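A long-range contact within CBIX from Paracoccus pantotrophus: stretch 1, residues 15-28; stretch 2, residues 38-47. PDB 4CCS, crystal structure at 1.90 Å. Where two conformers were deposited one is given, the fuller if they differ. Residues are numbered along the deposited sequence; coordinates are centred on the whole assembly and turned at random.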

ATOM      1  N   ASP A  15      14.513 -12.683   6.981  1.00 16.85           N
ATOM      2  CA  ASP A  15      13.823 -13.965   7.093  1.00 17.08           C
ATOM      3  C   ASP A  15      12.442 -13.850   6.405  1.00 21.26           C
ATOM      4  O   ASP A  15      11.643 -12.998   6.803  1.00 19.10           O
ATOM      5  N   PRO A  16      12.159 -14.705   5.386  1.00 18.13           N
ATOM      6  CA  PRO A  16      10.855 -14.627   4.720  1.00 17.96           C
ATOM      7  C   PRO A  16       9.680 -15.153   5.559  1.00 19.38           C
ATOM      8  O   PRO A  16       8.534 -14.870   5.204  1.00 17.94           O
ATOM      9  N   ALA A  17       9.944 -15.938   6.624  1.00 16.03           N
ATOM     10  CA  ALA A  17       8.864 -16.543   7.426  1.00 16.98           C
ATOM     11  C   ALA A  17       7.907 -15.502   8.075  1.00 19.15           C
ATOM     12  O   ALA A  17       6.694 -15.652   7.892  1.00 16.66           O
ATOM     13  N   PRO A  18       8.413 -14.425   8.759  1.00 16.95           N
ATOM     14  CA  PRO A  18       7.448 -13.454   9.316  1.00 16.84           C
ATOM     15  C   PRO A  18       6.720 -12.659   8.211  1.00 19.06           C
ATOM     16  O   PRO A  18       5.559 -12.295   8.382  1.00 18.16           O
ATOM     17  N   GLN A  19       7.363 -12.489   7.043  1.00 14.27           N
ATOM     18  CA  GLN A  19       6.751 -11.788   5.908  1.00 14.44           C
ATOM     19  C   GLN A  19       5.588 -12.630   5.363  1.00 18.11           C
ATOM     20  O   GLN A  19       4.521 -12.090   5.071  1.00 17.06           O
ATOM     21  N   GLN A  20       5.789 -13.952   5.277  1.00 15.00           N
ATOM     22  CA  GLN A  20       4.757 -14.899   4.821  1.00 15.72           C
ATOM     23  C   GLN A  20       3.587 -14.946   5.804  1.00 19.17           C
ATOM     24  O   GLN A  20       2.435 -14.885   5.360  1.00 18.75           O
ATOM     25  N   ARG A  21       3.879 -15.017   7.126  1.00 16.79           N
ATOM     26  CA  ARG A  21       2.847 -15.033   8.181  1.00 16.69           C
ATOM     27  C   ARG A  21       1.965 -13.768   8.113  1.00 18.89           C
ATOM     28  O   ARG A  21       0.755 -13.876   8.291  1.00 17.98           O
ATOM     29  N   ALA A  22       2.566 -12.584   7.861  1.00 15.95           N
ATOM     30  CA  ALA A  22       1.819 -11.316   7.754  1.00 16.40           C
ATOM     31  C   ALA A  22       0.829 -11.333   6.581  1.00 19.17           C
ATOM     32  O   ALA A  22      -0.327 -10.913   6.737  1.00 18.42           O
ATOM     33  N   ILE A  23       1.254 -11.838   5.418  1.00 15.01           N
ATOM     34  CA  ILE A  23       0.374 -11.867   4.233  1.00 14.76           C
ATOM     35  C   ILE A  23      -0.716 -12.947   4.397  1.00 19.17           C
ATOM     36  O   ILE A  23      -1.856 -12.728   3.973  1.00 17.33           O
ATOM     37  N   GLU A  24      -0.389 -14.066   5.081  1.00 16.68           N
ATOM     38  CA  GLU A  24      -1.375 -15.112   5.392  1.00 15.99           C
ATOM     39  C   GLU A  24      -2.437 -14.550   6.338  1.00 20.27           C
ATOM     40  O   GLU A  24      -3.628 -14.803   6.118  1.00 19.46           O
ATOM     41  N   ALA A  25      -2.016 -13.739   7.352  1.00 18.03           N
ATOM     42  CA  ALA A  25      -2.913 -13.091   8.317  1.00 18.75           C
ATOM     43  C   ALA A  25      -3.876 -12.125   7.598  1.00 21.90           C
ATOM     44  O   ALA A  25      -5.067 -12.080   7.933  1.00 21.36           O
ATOM     45  N   LEU A  26      -3.364 -11.374   6.594  1.00 17.06           N
ATOM     46  CA  LEU A  26      -4.183 -10.458   5.797  1.00 16.78           C
ATOM     47  C   LEU A  26      -5.187 -11.242   4.936  1.00 20.24           C
ATOM     48  O   LEU A  26      -6.370 -10.918   4.951  1.00 20.34           O
ATOM     49  N   ALA A  27      -4.730 -12.295   4.234  1.00 17.77           N
ATOM     50  CA  ALA A  27      -5.613 -13.121   3.399  1.00 18.32           C
ATOM     51  C   ALA A  27      -6.712 -13.794   4.237  1.00 23.07           C
ATOM     52  O   ALA A  27      -7.830 -13.948   3.739  1.00 22.96           O
ATOM     53  N   ALA A  28      -6.406 -14.139   5.519  1.00 19.95           N
ATOM     54  CA  ALA A  28      -7.360 -14.745   6.451  1.00 20.70           C
ATOM     55  C   ALA A  28      -8.463 -13.756   6.864  1.00 26.63           C
ATOM     56  O   ALA A  28      -9.575 -14.188   7.157  1.00 25.77           O
ATOM     57  N   CYS A  38     -11.474 -19.078  -2.661  1.00 27.33           N
ATOM     58  CA  CYS A  38     -10.485 -19.650  -1.742  0.50 26.60           C
ATOM     59  C   CYS A  38      -9.327 -18.647  -1.748  1.00 27.24           C
ATOM     60  O   CYS A  38      -8.583 -18.610  -2.729  1.00 25.85           O
ATOM     61  N   VAL A  39      -9.210 -17.821  -0.713  1.00 22.32           N
ATOM     62  CA  VAL A  39      -8.208 -16.753  -0.602  1.00 21.32           C
ATOM     63  C   VAL A  39      -7.015 -17.153   0.248  1.00 23.29           C
ATOM     64  O   VAL A  39      -7.182 -17.531   1.403  1.00 22.60           O
ATOM     65  N   ARG A  40      -5.805 -17.024  -0.320  1.00 20.18           N
ATOM     66  CA  ARG A  40      -4.559 -17.325   0.397  1.00 19.89           C
ATOM     67  C   ARG A  40      -3.569 -16.176   0.187  1.00 22.55           C
ATOM     68  O   ARG A  40      -3.772 -15.357  -0.717  1.00 22.91           O
ATOM     69  N   GLY A  41      -2.536 -16.084   1.040  1.00 19.03           N
ATOM     70  CA  GLY A  41      -1.540 -15.019   0.937  1.00 18.67           C
ATOM     71  C   GLY A  41      -0.138 -15.563   0.651  1.00 22.96           C
ATOM     72  O   GLY A  41       0.188 -16.701   1.016  1.00 21.61           O
ATOM     73  N   ALA A  42       0.691 -14.741  -0.007  1.00 19.05           N
ATOM     74  CA  ALA A  42       2.073 -15.101  -0.333  1.00 19.60           C
ATOM     75  C   ALA A  42       2.977 -13.883  -0.420  1.00 22.01           C
ATOM     76  O   ALA A  42       2.555 -12.809  -0.860  1.00 19.87           O
ATOM     77  N   THR A  43       4.240 -14.068  -0.023  1.00 17.80           N
ATOM     78  CA  THR A  43       5.268 -13.048  -0.183  1.00 16.53           C
ATOM     79  C   THR A  43       6.248 -13.576  -1.200  1.00 19.27           C
ATOM     80  O   THR A  43       6.634 -14.748  -1.124  1.00 16.45           O
ATOM     81  N   LEU A  44       6.673 -12.715  -2.135  1.00 17.64           N
ATOM     82  CA  LEU A  44       7.657 -13.093  -3.145  1.00 17.73           C
ATOM     83  C   LEU A  44       9.049 -13.343  -2.527  1.00 20.65           C
ATOM     84  O   LEU A  44       9.935 -13.838  -3.226  1.00 20.54           O
ATOM     85  N   ALA A  45       9.227 -13.056  -1.205  1.00 15.18           N
ATOM     86  CA  ALA A  45      10.505 -13.357  -0.511  1.00 15.61           C
ATOM     87  C   ALA A  45      10.592 -14.873  -0.222  1.00 19.36           C
ATOM     88  O   ALA A  45      11.673 -15.389   0.065  1.00 18.23           O
ATOM     89  N   MET A  46       9.447 -15.582  -0.289  1.00 17.63           N
ATOM     90  CA  MET A  46       9.376 -17.005  -0.002  1.00 19.17           C
ATOM     91  C   MET A  46       9.575 -17.799  -1.293  1.00 25.32           C
ATOM     92  O   MET A  46       8.845 -17.547  -2.264  1.00 24.89           O
ATOM     93  N   PRO A  47      10.575 -18.737  -1.340  1.00 22.84           N
ATOM     94  CA  PRO A  47      10.723 -19.548  -2.557  1.00 23.20           C
ATOM     95  C   PRO A  47       9.459 -20.412  -2.701  1.00 28.74           C
ATOM     96  O   PRO A  47       8.883 -20.852  -1.693  1.00 28.76           O
TER

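Ala27 points toward the strand, and its CB sits 3.4 Å from Gly41 N. Ala27 CB also packs 4.2 Å from CG1 of Val39, a t rotamer. Gly41 lets the two backbones come close: Gly41 CA lies 4.5 Å from Glu24 CA, and a CB here would clash with Ile23 O. Ile23 is m at both chi angles; its CG2 lies 3.8 Å from Gly41 CA, while the end of the side chain leads away.

Pro16 CB packs against Ala45 CB at 3.9 Å. The CA-to-CB bond of Met46 points sideways, but its t, p, p rotamer brings Met46 CE to 4.0 Å from Pro16 CB and 3.7 Å from Gln20 CB.

Gln20 makes both direct hydrogen bonds between the stretches. With chi1 t and chi2 p, its amide reaches the strand backbone. Gln20 OE1 accepts a hydrogen bond from Thr43 N at 3.1 Å. Gln20 NE2 makes a weak hydrogen bond to Gly41 O at 3.0 Å and donates to Glu24 OE2 at 3.0 Å.

Thr43, chi1 t, points toward the helix. Thr43 CG2 lies 3.4 Å from Gln20 OE1 and 3.8 Å from Gln19 C. Thr43 OG1 donates to the O of water 1 at 2.7 Å, and that water O donates to Gln19 OE1 at 2.8 Å. Thr43 OG1 also accepts from Ala45 N at 3.2 Å, within the turn.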

ATOM      1  CB  ASP A  15      13.652 -14.340   8.582  1.00 19.00           C
ATOM      2  CG  ASP A  15      13.068 -15.713   8.885  1.00 21.72           C
ATOM      3  OD1 ASP A  15      12.626 -16.408   7.935  1.00 20.23           O
ATOM      4  OD2 ASP A  15      13.047 -16.092  10.060  1.00 24.57           O
ATOM      5  CB  PRO A  16      11.037 -15.453   3.439  1.00 20.26           C
ATOM      6  CG  PRO A  16      12.217 -16.297   3.659  1.00 24.53           C
ATOM      7  CD  PRO A  16      13.057 -15.692   4.735  1.00 19.98           C
ATOM      8  CB  ALA A  17       9.420 -17.517   8.462  1.00 17.89           C
ATOM      9  CB  PRO A  18       8.290 -12.572  10.236  1.00 19.37           C
ATOM     10  CG  PRO A  18       9.711 -12.809   9.848  1.00 23.80           C
ATOM     11  CD  PRO A  18       9.769 -14.205   9.310  1.00 19.20           C
ATOM     12  CB  GLN A  19       7.788 -11.532   4.806  1.00 14.98           C
ATOM     13  CG  GLN A  19       8.807 -10.442   5.190  1.00 18.27           C
ATOM     14  CD  GLN A  19       9.832 -10.235   4.111  1.00 19.80           C
ATOM     15  OE1 GLN A  19       9.511  -9.875   2.986  1.00 14.87           O
ATOM     16  NE2 GLN A  19      11.107 -10.405   4.436  1.00 20.40           N
ATOM     17  CB  GLN A  20       5.359 -16.299   4.602  1.00 16.47           C
ATOM     18  CG  GLN A  20       4.353 -17.376   4.125  1.00 23.32           C
ATOM     19  CD  GLN A  20       3.750 -17.107   2.761  1.00 30.81           C
ATOM     20  OE1 GLN A  20       4.334 -16.432   1.913  1.00 24.56           O
ATOM     21  NE2 GLN A  20       2.620 -17.738   2.460  1.00 26.09           N
ATOM     22  CB  ARG A  21       3.482 -15.143   9.583  1.00 19.13           C
ATOM     23  CG  ARG A  21       3.757 -16.589   9.997  1.00 34.49           C
ATOM     24  CD  ARG A  21       4.210 -16.715  11.446  1.00 39.78           C
ATOM     25  NE  ARG A  21       5.548 -16.153  11.649  1.00 39.62           N
ATOM     26  CZ  ARG A  21       6.680 -16.835  11.502  1.00 45.96           C
ATOM     27  NH1 ARG A  21       6.651 -18.119  11.171  1.00 29.27           N
ATOM     28  NH2 ARG A  21       7.847 -16.240  11.696  1.00 27.94           N
ATOM     29  CB  ALA A  22       2.789 -10.136   7.621  1.00 17.28           C
ATOM     30  CB  ILE A  23       1.138 -11.935   2.880  1.00 17.62           C
ATOM     31  CG1 ILE A  23       2.290 -10.888   2.815  1.00 17.64           C
ATOM     32  CG2 ILE A  23       0.187 -11.722   1.687  1.00 18.73           C
ATOM     33  CD1 ILE A  23       1.901  -9.328   3.252  1.00 22.06           C
ATOM     34  CB  GLU A  24      -0.694 -16.343   6.019  1.00 17.39           C
ATOM     35  CG  GLU A  24       0.085 -17.163   4.998  1.00 21.49           C
ATOM     36  CD  GLU A  24       0.823 -18.353   5.585  1.00 36.09           C
ATOM     37  OE1 GLU A  24       0.915 -18.442   6.829  1.00 39.12           O
ATOM     38  OE2 GLU A  24       1.362 -19.164   4.801  1.00 28.21           O
ATOM     39  CB  ALA A  25      -2.105 -12.345   9.383  1.00 19.56           C
ATOM     40  CB  LEU A  26      -3.304  -9.552   4.904  1.00 16.16           C
ATOM     41  CG  LEU A  26      -4.071  -8.538   4.025  1.00 20.70           C
ATOM     42  CD1 LEU A  26      -4.749  -7.466   4.878  1.00 21.17           C
ATOM     43  CD2 LEU A  26      -3.149  -7.891   3.002  1.00 22.09           C
ATOM     44  CB  ALA A  27      -4.808 -14.165   2.652  1.00 18.76           C
ATOM     45  CB  ALA A  28      -6.646 -15.293   7.677  1.00 21.32           C
ATOM     46  CB  CYS A  38     -10.025 -21.020  -2.236  0.50 27.27           C
ATOM     47  SG  CYS A  38     -11.362 -22.222  -2.461  0.50 31.37           S
ATOM     48  CB  VAL A  39      -8.856 -15.442  -0.067  1.00 24.06           C
ATOM     49  CG1 VAL A  39      -7.881 -14.256  -0.155  1.00 23.37           C
ATOM     50  CG2 VAL A  39     -10.157 -15.125  -0.809  1.00 23.88           C
ATOM     51  CB  ARG A  40      -3.961 -18.668  -0.067  1.00 19.11           C
ATOM     52  CG  ARG A  40      -4.807 -19.899   0.299  1.00 28.99           C
ATOM     53  CD  ARG A  40      -4.887 -20.143   1.804  1.00 35.99           C
ATOM     54  NE  ARG A  40      -5.623 -21.367   2.135  1.00 38.00           N
ATOM     55  CZ  ARG A  40      -6.938 -21.439   2.321  1.00 50.23           C
ATOM     56  NH1 ARG A  40      -7.696 -20.354   2.205  1.00 33.88           N
ATOM     57  NH2 ARG A  40      -7.507 -22.594   2.627  1.00 42.87           N
ATOM     58  CB  ALA A  42       2.118 -15.857  -1.664  1.00 20.81           C
ATOM     59  CB  THR A  43       5.965 -12.653   1.126  1.00 20.01           C
ATOM     60  OG1 THR A  43       7.009 -11.736   0.769  1.00 18.99           O
ATOM     61  CG2 THR A  43       6.566 -13.851   1.880  1.00 16.93           C
ATOM     62  CB  LEU A  44       7.693 -12.081  -4.309  1.00 17.63           C
ATOM     63  CG  LEU A  44       6.388 -11.972  -5.129  1.00 21.26           C
ATOM     64  CD1 LEU A  44       6.494 -10.894  -6.181  1.00 20.58           C
ATOM     65  CD2 LEU A  44       5.992 -13.319  -5.763  1.00 23.60           C
ATOM     66  CB  ALA A  45      10.610 -12.570   0.799  1.00 16.36           C
ATOM     67  CB  MET A  46       8.026 -17.334   0.686  1.00 22.33           C
ATOM     68  CG  MET A  46       7.944 -18.726   1.284  1.00 27.62           C
ATOM     69  SD  MET A  46       9.159 -19.035   2.589  1.00 32.69           S
ATOM     70  CE  MET A  46       8.343 -18.330   4.015  1.00 29.03           C
ATOM     71  CB  PRO A  47      11.987 -20.400  -2.302  1.00 25.33           C
ATOM     72  CG  PRO A  47      12.375 -20.153  -0.894  1.00 29.41           C
ATOM     73  CD  PRO A  47      11.770 -18.847  -0.480  1.00 24.47           C
TER
HETATM   74  O   HOH W   1       6.936  -9.389   2.107  1.00 18.05           O